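Local coordinates for cell divisionFtsK/SpoIIIE (Thermomonospora curvata, PDB 4NH0), which serves as a multi-domain ATPase of the type VII (ESX) secretion system, which exports EsxA and EsxB, and might be the translocase subunit, at residues 253-258 against 279-284; 321-326 against 519-524. All coordinates share one frame; numbering follows the deposited sequence.

Contact 1: 253-258 against 279-284; sequences SLLHID and RVPIGL
Leu254 and Leu255 close on the ring of Pro281 with two neighbouring side chains, and every side-chain pairing across this contact is apolar. Leu254 and Pro281 lie alongside with reversed directions: Leu254 CD2 lies 3.7 Å from Pro281 CB, while Leu254 CB stands 3.9 Å from Pro281 CG. The first torsion of Leu254 (chi1 -77°) sets CG anti to the carbonyl carbon, on a CB already directed at the strand. Leu255 reaches the other end of the ring, its CD2 3.7 Å from Pro281 CD. Leu255 CD2 is also 3.8 Å from Pro281 CG, which both leucines thus touch. A looser fringe contact joins Leu254 CD2 to Leu284 CD2 at 4.5 Å.

One methyl also meets backbone. Leu254 CD2 sits 3.7 Å from Gly283 O, a van der Waals approach to a carbonyl.

The helix ends just here: Leu255 is the first residue to leave helical geometry, and His256, at positive phi (57°), is the C-prime residue of a Schellman motif in which His256 N donates to Ser253 O over 3.2 Å. Strand 279-284 is held separately, by backbone bonds to Leu291 and Leu293 on strand 290-294 and to Lys519 and Ala521.

No hydrogen bond crosses between 253-258 and 279-284, which bury 217 Å² together. Between these segments the helix end is thus held against the second strand from the sheet's end by apolar contact.

Contact 2: 321-326 against 519-524; sequences LRTLVL and KAAYVS
The guanidinium of Arg322 has Ser524 obliquely beside it, with Arg322 NE 3.8 Å from Ser524 OG, too long for a hydrogen bond. The same flat group makes a cation-pi interaction with Phe576, and its NH1 donates to Thr349 O. The other flat group, the ring of Tyr522, starts from a CB directed away from the helix and packs on Asn248 and Thr250.

Helix 317-329 follows the predicted Walker A loop of the first FtsK domain, so this contact sets a P-loop helix against the chain leaving strand 518-520, an interior strand of the sheet. Glu319, one turn before Thr323, ties the two together through its carboxylate: OE1 bonds Ser524 OG and OE2 bonds Val523 N. Thr323 OG1 is 3.2 Å from Ala521 O, but its hydrogen bond goes to Glu319 O in its own helix.

The apolar part centres on Val523, which contributes 82 Å² of the 270 Å² buried. Leu326 and Val523 pass side by side, pointing opposite ways, and Leu326 CD2 meets Val523 CG1 at 3.8 Å. Phe576 of helix 575-583 touches both side chains, consistent with the reported binding of the linker between FtsK 1 and FtsK 2 to the first ATPase domain.

Val523 chi1 of -68° puts CG1 anti to the carbonyl carbon, and the other branch, CG2, stands 4.0 Å from Thr323 OG1.

Overall arrangement
Contacts 1 and 2 share the first FtsK sheet, where strands 279-284 and 518-520 are antiparallel neighbours; their centres lie 10 Å apart. Backbone bonds probably join them directly, Ile282 O to Ala521 N and Leu284 O to Lys519 N, each 2.9 Å. Both are partly buried, but contact 2 reaches the surface at exposed Ser524, whereas no touching residue of contact 1 is exposed. Contact 1 pairs only apolar side chains, on the strand next to the outermost one. Contact 2, beside the predicted nucleotide loop, is tied through Glu319, whose carboxylate bonds Val523 N and Ser524 OG, beside an apolar patch. Strand 279-284 of contact 1 also packs on helix 317-329 of contact 2, Val280 CG2 lying 3.8 Å from Leu324 CD1.

Contact 1: 253-258 against 279-284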
# COMPACT_ATOMS: atom_id res chain seq x y z
N SER A 253 5.16 -34.07 48.80
CA SER A 253 4.78 -34.90 49.93
C SER A 253 3.32 -35.32 49.84
O SER A 253 2.99 -36.48 50.09
CB SER A 253 5.03 -34.15 51.24
OG SER A 253 6.37 -33.70 51.34
N LEU A 254 2.46 -34.38 49.48
CA LEU A 254 1.02 -34.63 49.40
C LEU A 254 0.68 -35.54 48.22
O LEU A 254 -0.37 -36.19 48.22
CB LEU A 254 0.25 -33.32 49.28
CG LEU A 254 0.05 -32.48 50.55
CD1 LEU A 254 1.33 -31.79 50.98
CD2 LEU A 254 -1.06 -31.46 50.36
N LEU A 255 1.55 -35.58 47.22
CA LEU A 255 1.32 -36.40 46.04
C LEU A 255 2.06 -37.73 46.12
O LEU A 255 2.20 -38.43 45.12
CB LEU A 255 1.73 -35.65 44.78
CG LEU A 255 0.79 -34.51 44.37
CD1 LEU A 255 1.28 -33.84 43.10
CD2 LEU A 255 -0.62 -35.03 44.19
N HIS A 256 2.54 -38.06 47.32
CA HIS A 256 3.17 -39.35 47.59
C HIS A 256 4.37 -39.62 46.69
O HIS A 256 4.53 -40.73 46.18
CB HIS A 256 2.15 -40.48 47.45
CG HIS A 256 0.88 -40.26 48.21
ND1 HIS A 256 0.79 -39.37 49.26
CD2 HIS A 256 -0.35 -40.80 48.07
CE1 HIS A 256 -0.44 -39.38 49.73
NE2 HIS A 256 -1.15 -40.24 49.03
N ILE A 257 5.21 -38.62 46.49
CA ILE A 257 6.40 -38.77 45.66
C ILE A 257 7.67 -38.79 46.50
O ILE A 257 8.06 -37.76 47.06
CB ILE A 257 6.50 -37.66 44.60
CG1 ILE A 257 5.28 -37.68 43.69
CG2 ILE A 257 7.78 -37.81 43.79
CD1 ILE A 257 5.33 -36.65 42.57
N ASP A 258 8.30 -39.95 46.58
CA ASP A 258 9.51 -40.11 47.38
C ASP A 258 10.69 -39.38 46.75
O ASP A 258 11.35 -38.57 47.40
CB ASP A 258 9.85 -41.60 47.54
CG ASP A 258 8.81 -42.35 48.34
OD1 ASP A 258 8.23 -41.75 49.27
OD2 ASP A 258 8.57 -43.53 48.05
N ARG A 279 -8.84 -33.79 40.53
CA ARG A 279 -8.86 -33.62 41.98
C ARG A 279 -7.45 -33.72 42.54
O ARG A 279 -6.84 -34.80 42.53
CB ARG A 279 -9.77 -34.66 42.63
CG ARG A 279 -9.66 -34.71 44.15
CD ARG A 279 -10.53 -35.81 44.73
NE ARG A 279 -11.92 -35.38 44.89
CZ ARG A 279 -12.46 -35.04 46.06
NH1 ARG A 279 -11.73 -35.08 47.17
NH2 ARG A 279 -13.73 -34.66 46.12
N VAL A 280 -6.93 -32.60 43.02
CA VAL A 280 -5.57 -32.55 43.55
C VAL A 280 -5.55 -31.88 44.92
O VAL A 280 -6.38 -31.02 45.21
CB VAL A 280 -4.63 -31.80 42.60
CG1 VAL A 280 -4.42 -32.60 41.32
CG2 VAL A 280 -5.17 -30.42 42.29
N PRO A 281 -4.59 -32.27 45.78
CA PRO A 281 -4.44 -31.63 47.08
C PRO A 281 -3.78 -30.25 46.95
O PRO A 281 -2.89 -30.07 46.12
CB PRO A 281 -3.53 -32.59 47.84
CG PRO A 281 -2.74 -33.26 46.78
CD PRO A 281 -3.66 -33.40 45.61
N ILE A 282 -4.23 -29.30 47.76
CA ILE A 282 -3.66 -27.96 47.74
C ILE A 282 -2.98 -27.63 49.06
O ILE A 282 -2.22 -26.67 49.15
CB ILE A 282 -4.73 -26.89 47.44
CG1 ILE A 282 -5.78 -26.87 48.56
CG2 ILE A 282 -5.38 -27.15 46.10
CD1 ILE A 282 -6.89 -25.87 48.33
N GLY A 283 -3.25 -28.43 50.08
CA GLY A 283 -2.68 -28.22 51.39
C GLY A 283 -3.30 -29.10 52.46
O GLY A 283 -3.98 -30.08 52.15
N LEU A 284 -3.06 -28.75 53.72
CA LEU A 284 -3.56 -29.53 54.85
C LEU A 284 -4.58 -28.73 55.65
O LEU A 284 -4.49 -27.51 55.74
CB LEU A 284 -2.41 -29.96 55.75
CG LEU A 284 -1.28 -30.75 55.08
CD1 LEU A 284 -0.06 -30.81 55.99
CD2 LEU A 284 -1.75 -32.15 54.73

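Contact 2: 321-326 against 519-524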
# COMPACT_ATOMS: atom_id res chain seq x y z
N LEU A 321 -1.86 -20.33 43.17
CA LEU A 321 -2.20 -20.59 41.77
C LEU A 321 -1.13 -21.44 41.09
O LEU A 321 -1.44 -22.27 40.24
CB LEU A 321 -2.38 -19.27 41.02
CG LEU A 321 -3.56 -18.41 41.48
CD1 LEU A 321 -3.59 -17.09 40.73
CD2 LEU A 321 -4.87 -19.16 41.32
N ARG A 322 0.12 -21.23 41.47
CA ARG A 322 1.22 -22.03 40.94
C ARG A 322 1.10 -23.47 41.41
O ARG A 322 1.29 -24.41 40.63
CB ARG A 322 2.57 -21.45 41.37
CG ARG A 322 2.84 -20.05 40.86
CD ARG A 322 4.13 -19.50 41.42
NE ARG A 322 5.29 -20.32 41.06
CZ ARG A 322 6.02 -20.13 39.97
NH1 ARG A 322 5.73 -19.15 39.13
NH2 ARG A 322 7.05 -20.92 39.72
N THR A 323 0.78 -23.64 42.69
CA THR A 323 0.67 -24.96 43.29
C THR A 323 -0.48 -25.76 42.68
O THR A 323 -0.33 -26.95 42.41
CB THR A 323 0.46 -24.86 44.81
OG1 THR A 323 1.48 -24.03 45.38
CG2 THR A 323 0.51 -26.23 45.45
N LEU A 324 -1.61 -25.10 42.45
CA LEU A 324 -2.78 -25.76 41.88
C LEU A 324 -2.51 -26.24 40.47
O LEU A 324 -2.83 -27.38 40.12
CB LEU A 324 -3.98 -24.82 41.89
CG LEU A 324 -5.25 -25.40 41.27
CD1 LEU A 324 -5.65 -26.69 41.96
CD2 LEU A 324 -6.39 -24.39 41.32
N VAL A 325 -1.93 -25.37 39.64
CA VAL A 325 -1.63 -25.71 38.26
C VAL A 325 -0.59 -26.82 38.16
O VAL A 325 -0.79 -27.80 37.44
CB VAL A 325 -1.13 -24.48 37.48
CG1 VAL A 325 -0.60 -24.89 36.12
CG2 VAL A 325 -2.25 -23.46 37.33
N LEU A 326 0.50 -26.67 38.90
CA LEU A 326 1.59 -27.64 38.86
C LEU A 326 1.14 -29.02 39.34
O LEU A 326 1.57 -30.04 38.82
CB LEU A 326 2.77 -27.16 39.70
CG LEU A 326 4.03 -28.03 39.65
CD1 LEU A 326 4.53 -28.15 38.22
CD2 LEU A 326 5.11 -27.48 40.56
N LYS A 519 -3.96 -24.75 54.95
CA LYS A 519 -2.71 -24.04 54.70
C LYS A 519 -2.05 -24.60 53.45
O LYS A 519 -1.67 -25.77 53.41
CB LYS A 519 -1.78 -24.14 55.90
CG LYS A 519 -0.75 -23.05 55.88
CD LYS A 519 0.04 -22.96 57.16
CE LYS A 519 0.94 -21.75 57.07
NZ LYS A 519 1.46 -21.61 55.68
N ALA A 520 -1.92 -23.76 52.44
CA ALA A 520 -1.45 -24.19 51.13
C ALA A 520 -0.01 -24.70 51.16
O ALA A 520 0.81 -24.23 51.94
CB ALA A 520 -1.57 -23.05 50.13
N ALA A 521 0.27 -25.68 50.31
CA ALA A 521 1.62 -26.19 50.13
C ALA A 521 2.41 -25.25 49.23
O ALA A 521 1.83 -24.38 48.58
CB ALA A 521 1.60 -27.59 49.56
N TYR A 522 3.72 -25.42 49.18
CA TYR A 522 4.56 -24.58 48.34
C TYR A 522 5.31 -25.39 47.30
O TYR A 522 5.49 -26.60 47.46
CB TYR A 522 5.54 -23.76 49.19
CG TYR A 522 6.54 -24.59 49.96
CD1 TYR A 522 7.77 -24.92 49.41
CD2 TYR A 522 6.26 -25.03 51.25
CE1 TYR A 522 8.69 -25.67 50.12
CE2 TYR A 522 7.17 -25.78 51.97
CZ TYR A 522 8.39 -26.10 51.39
OH TYR A 522 9.30 -26.85 52.10
N VAL A 523 5.75 -24.73 46.24
CA VAL A 523 6.49 -25.37 45.17
C VAL A 523 7.72 -24.55 44.79
O VAL A 523 8.53 -24.98 43.97
CB VAL A 523 5.62 -25.58 43.91
CG1 VAL A 523 4.54 -26.61 44.18
CG2 VAL A 523 5.01 -24.26 43.47
N SER A 524 7.85 -23.38 45.40
CA SER A 524 8.94 -22.47 45.09
C SER A 524 10.10 -22.60 46.07
O SER A 524 10.87 -21.65 46.26
CB SER A 524 8.43 -21.03 45.06
OG SER A 524 7.39 -20.87 44.12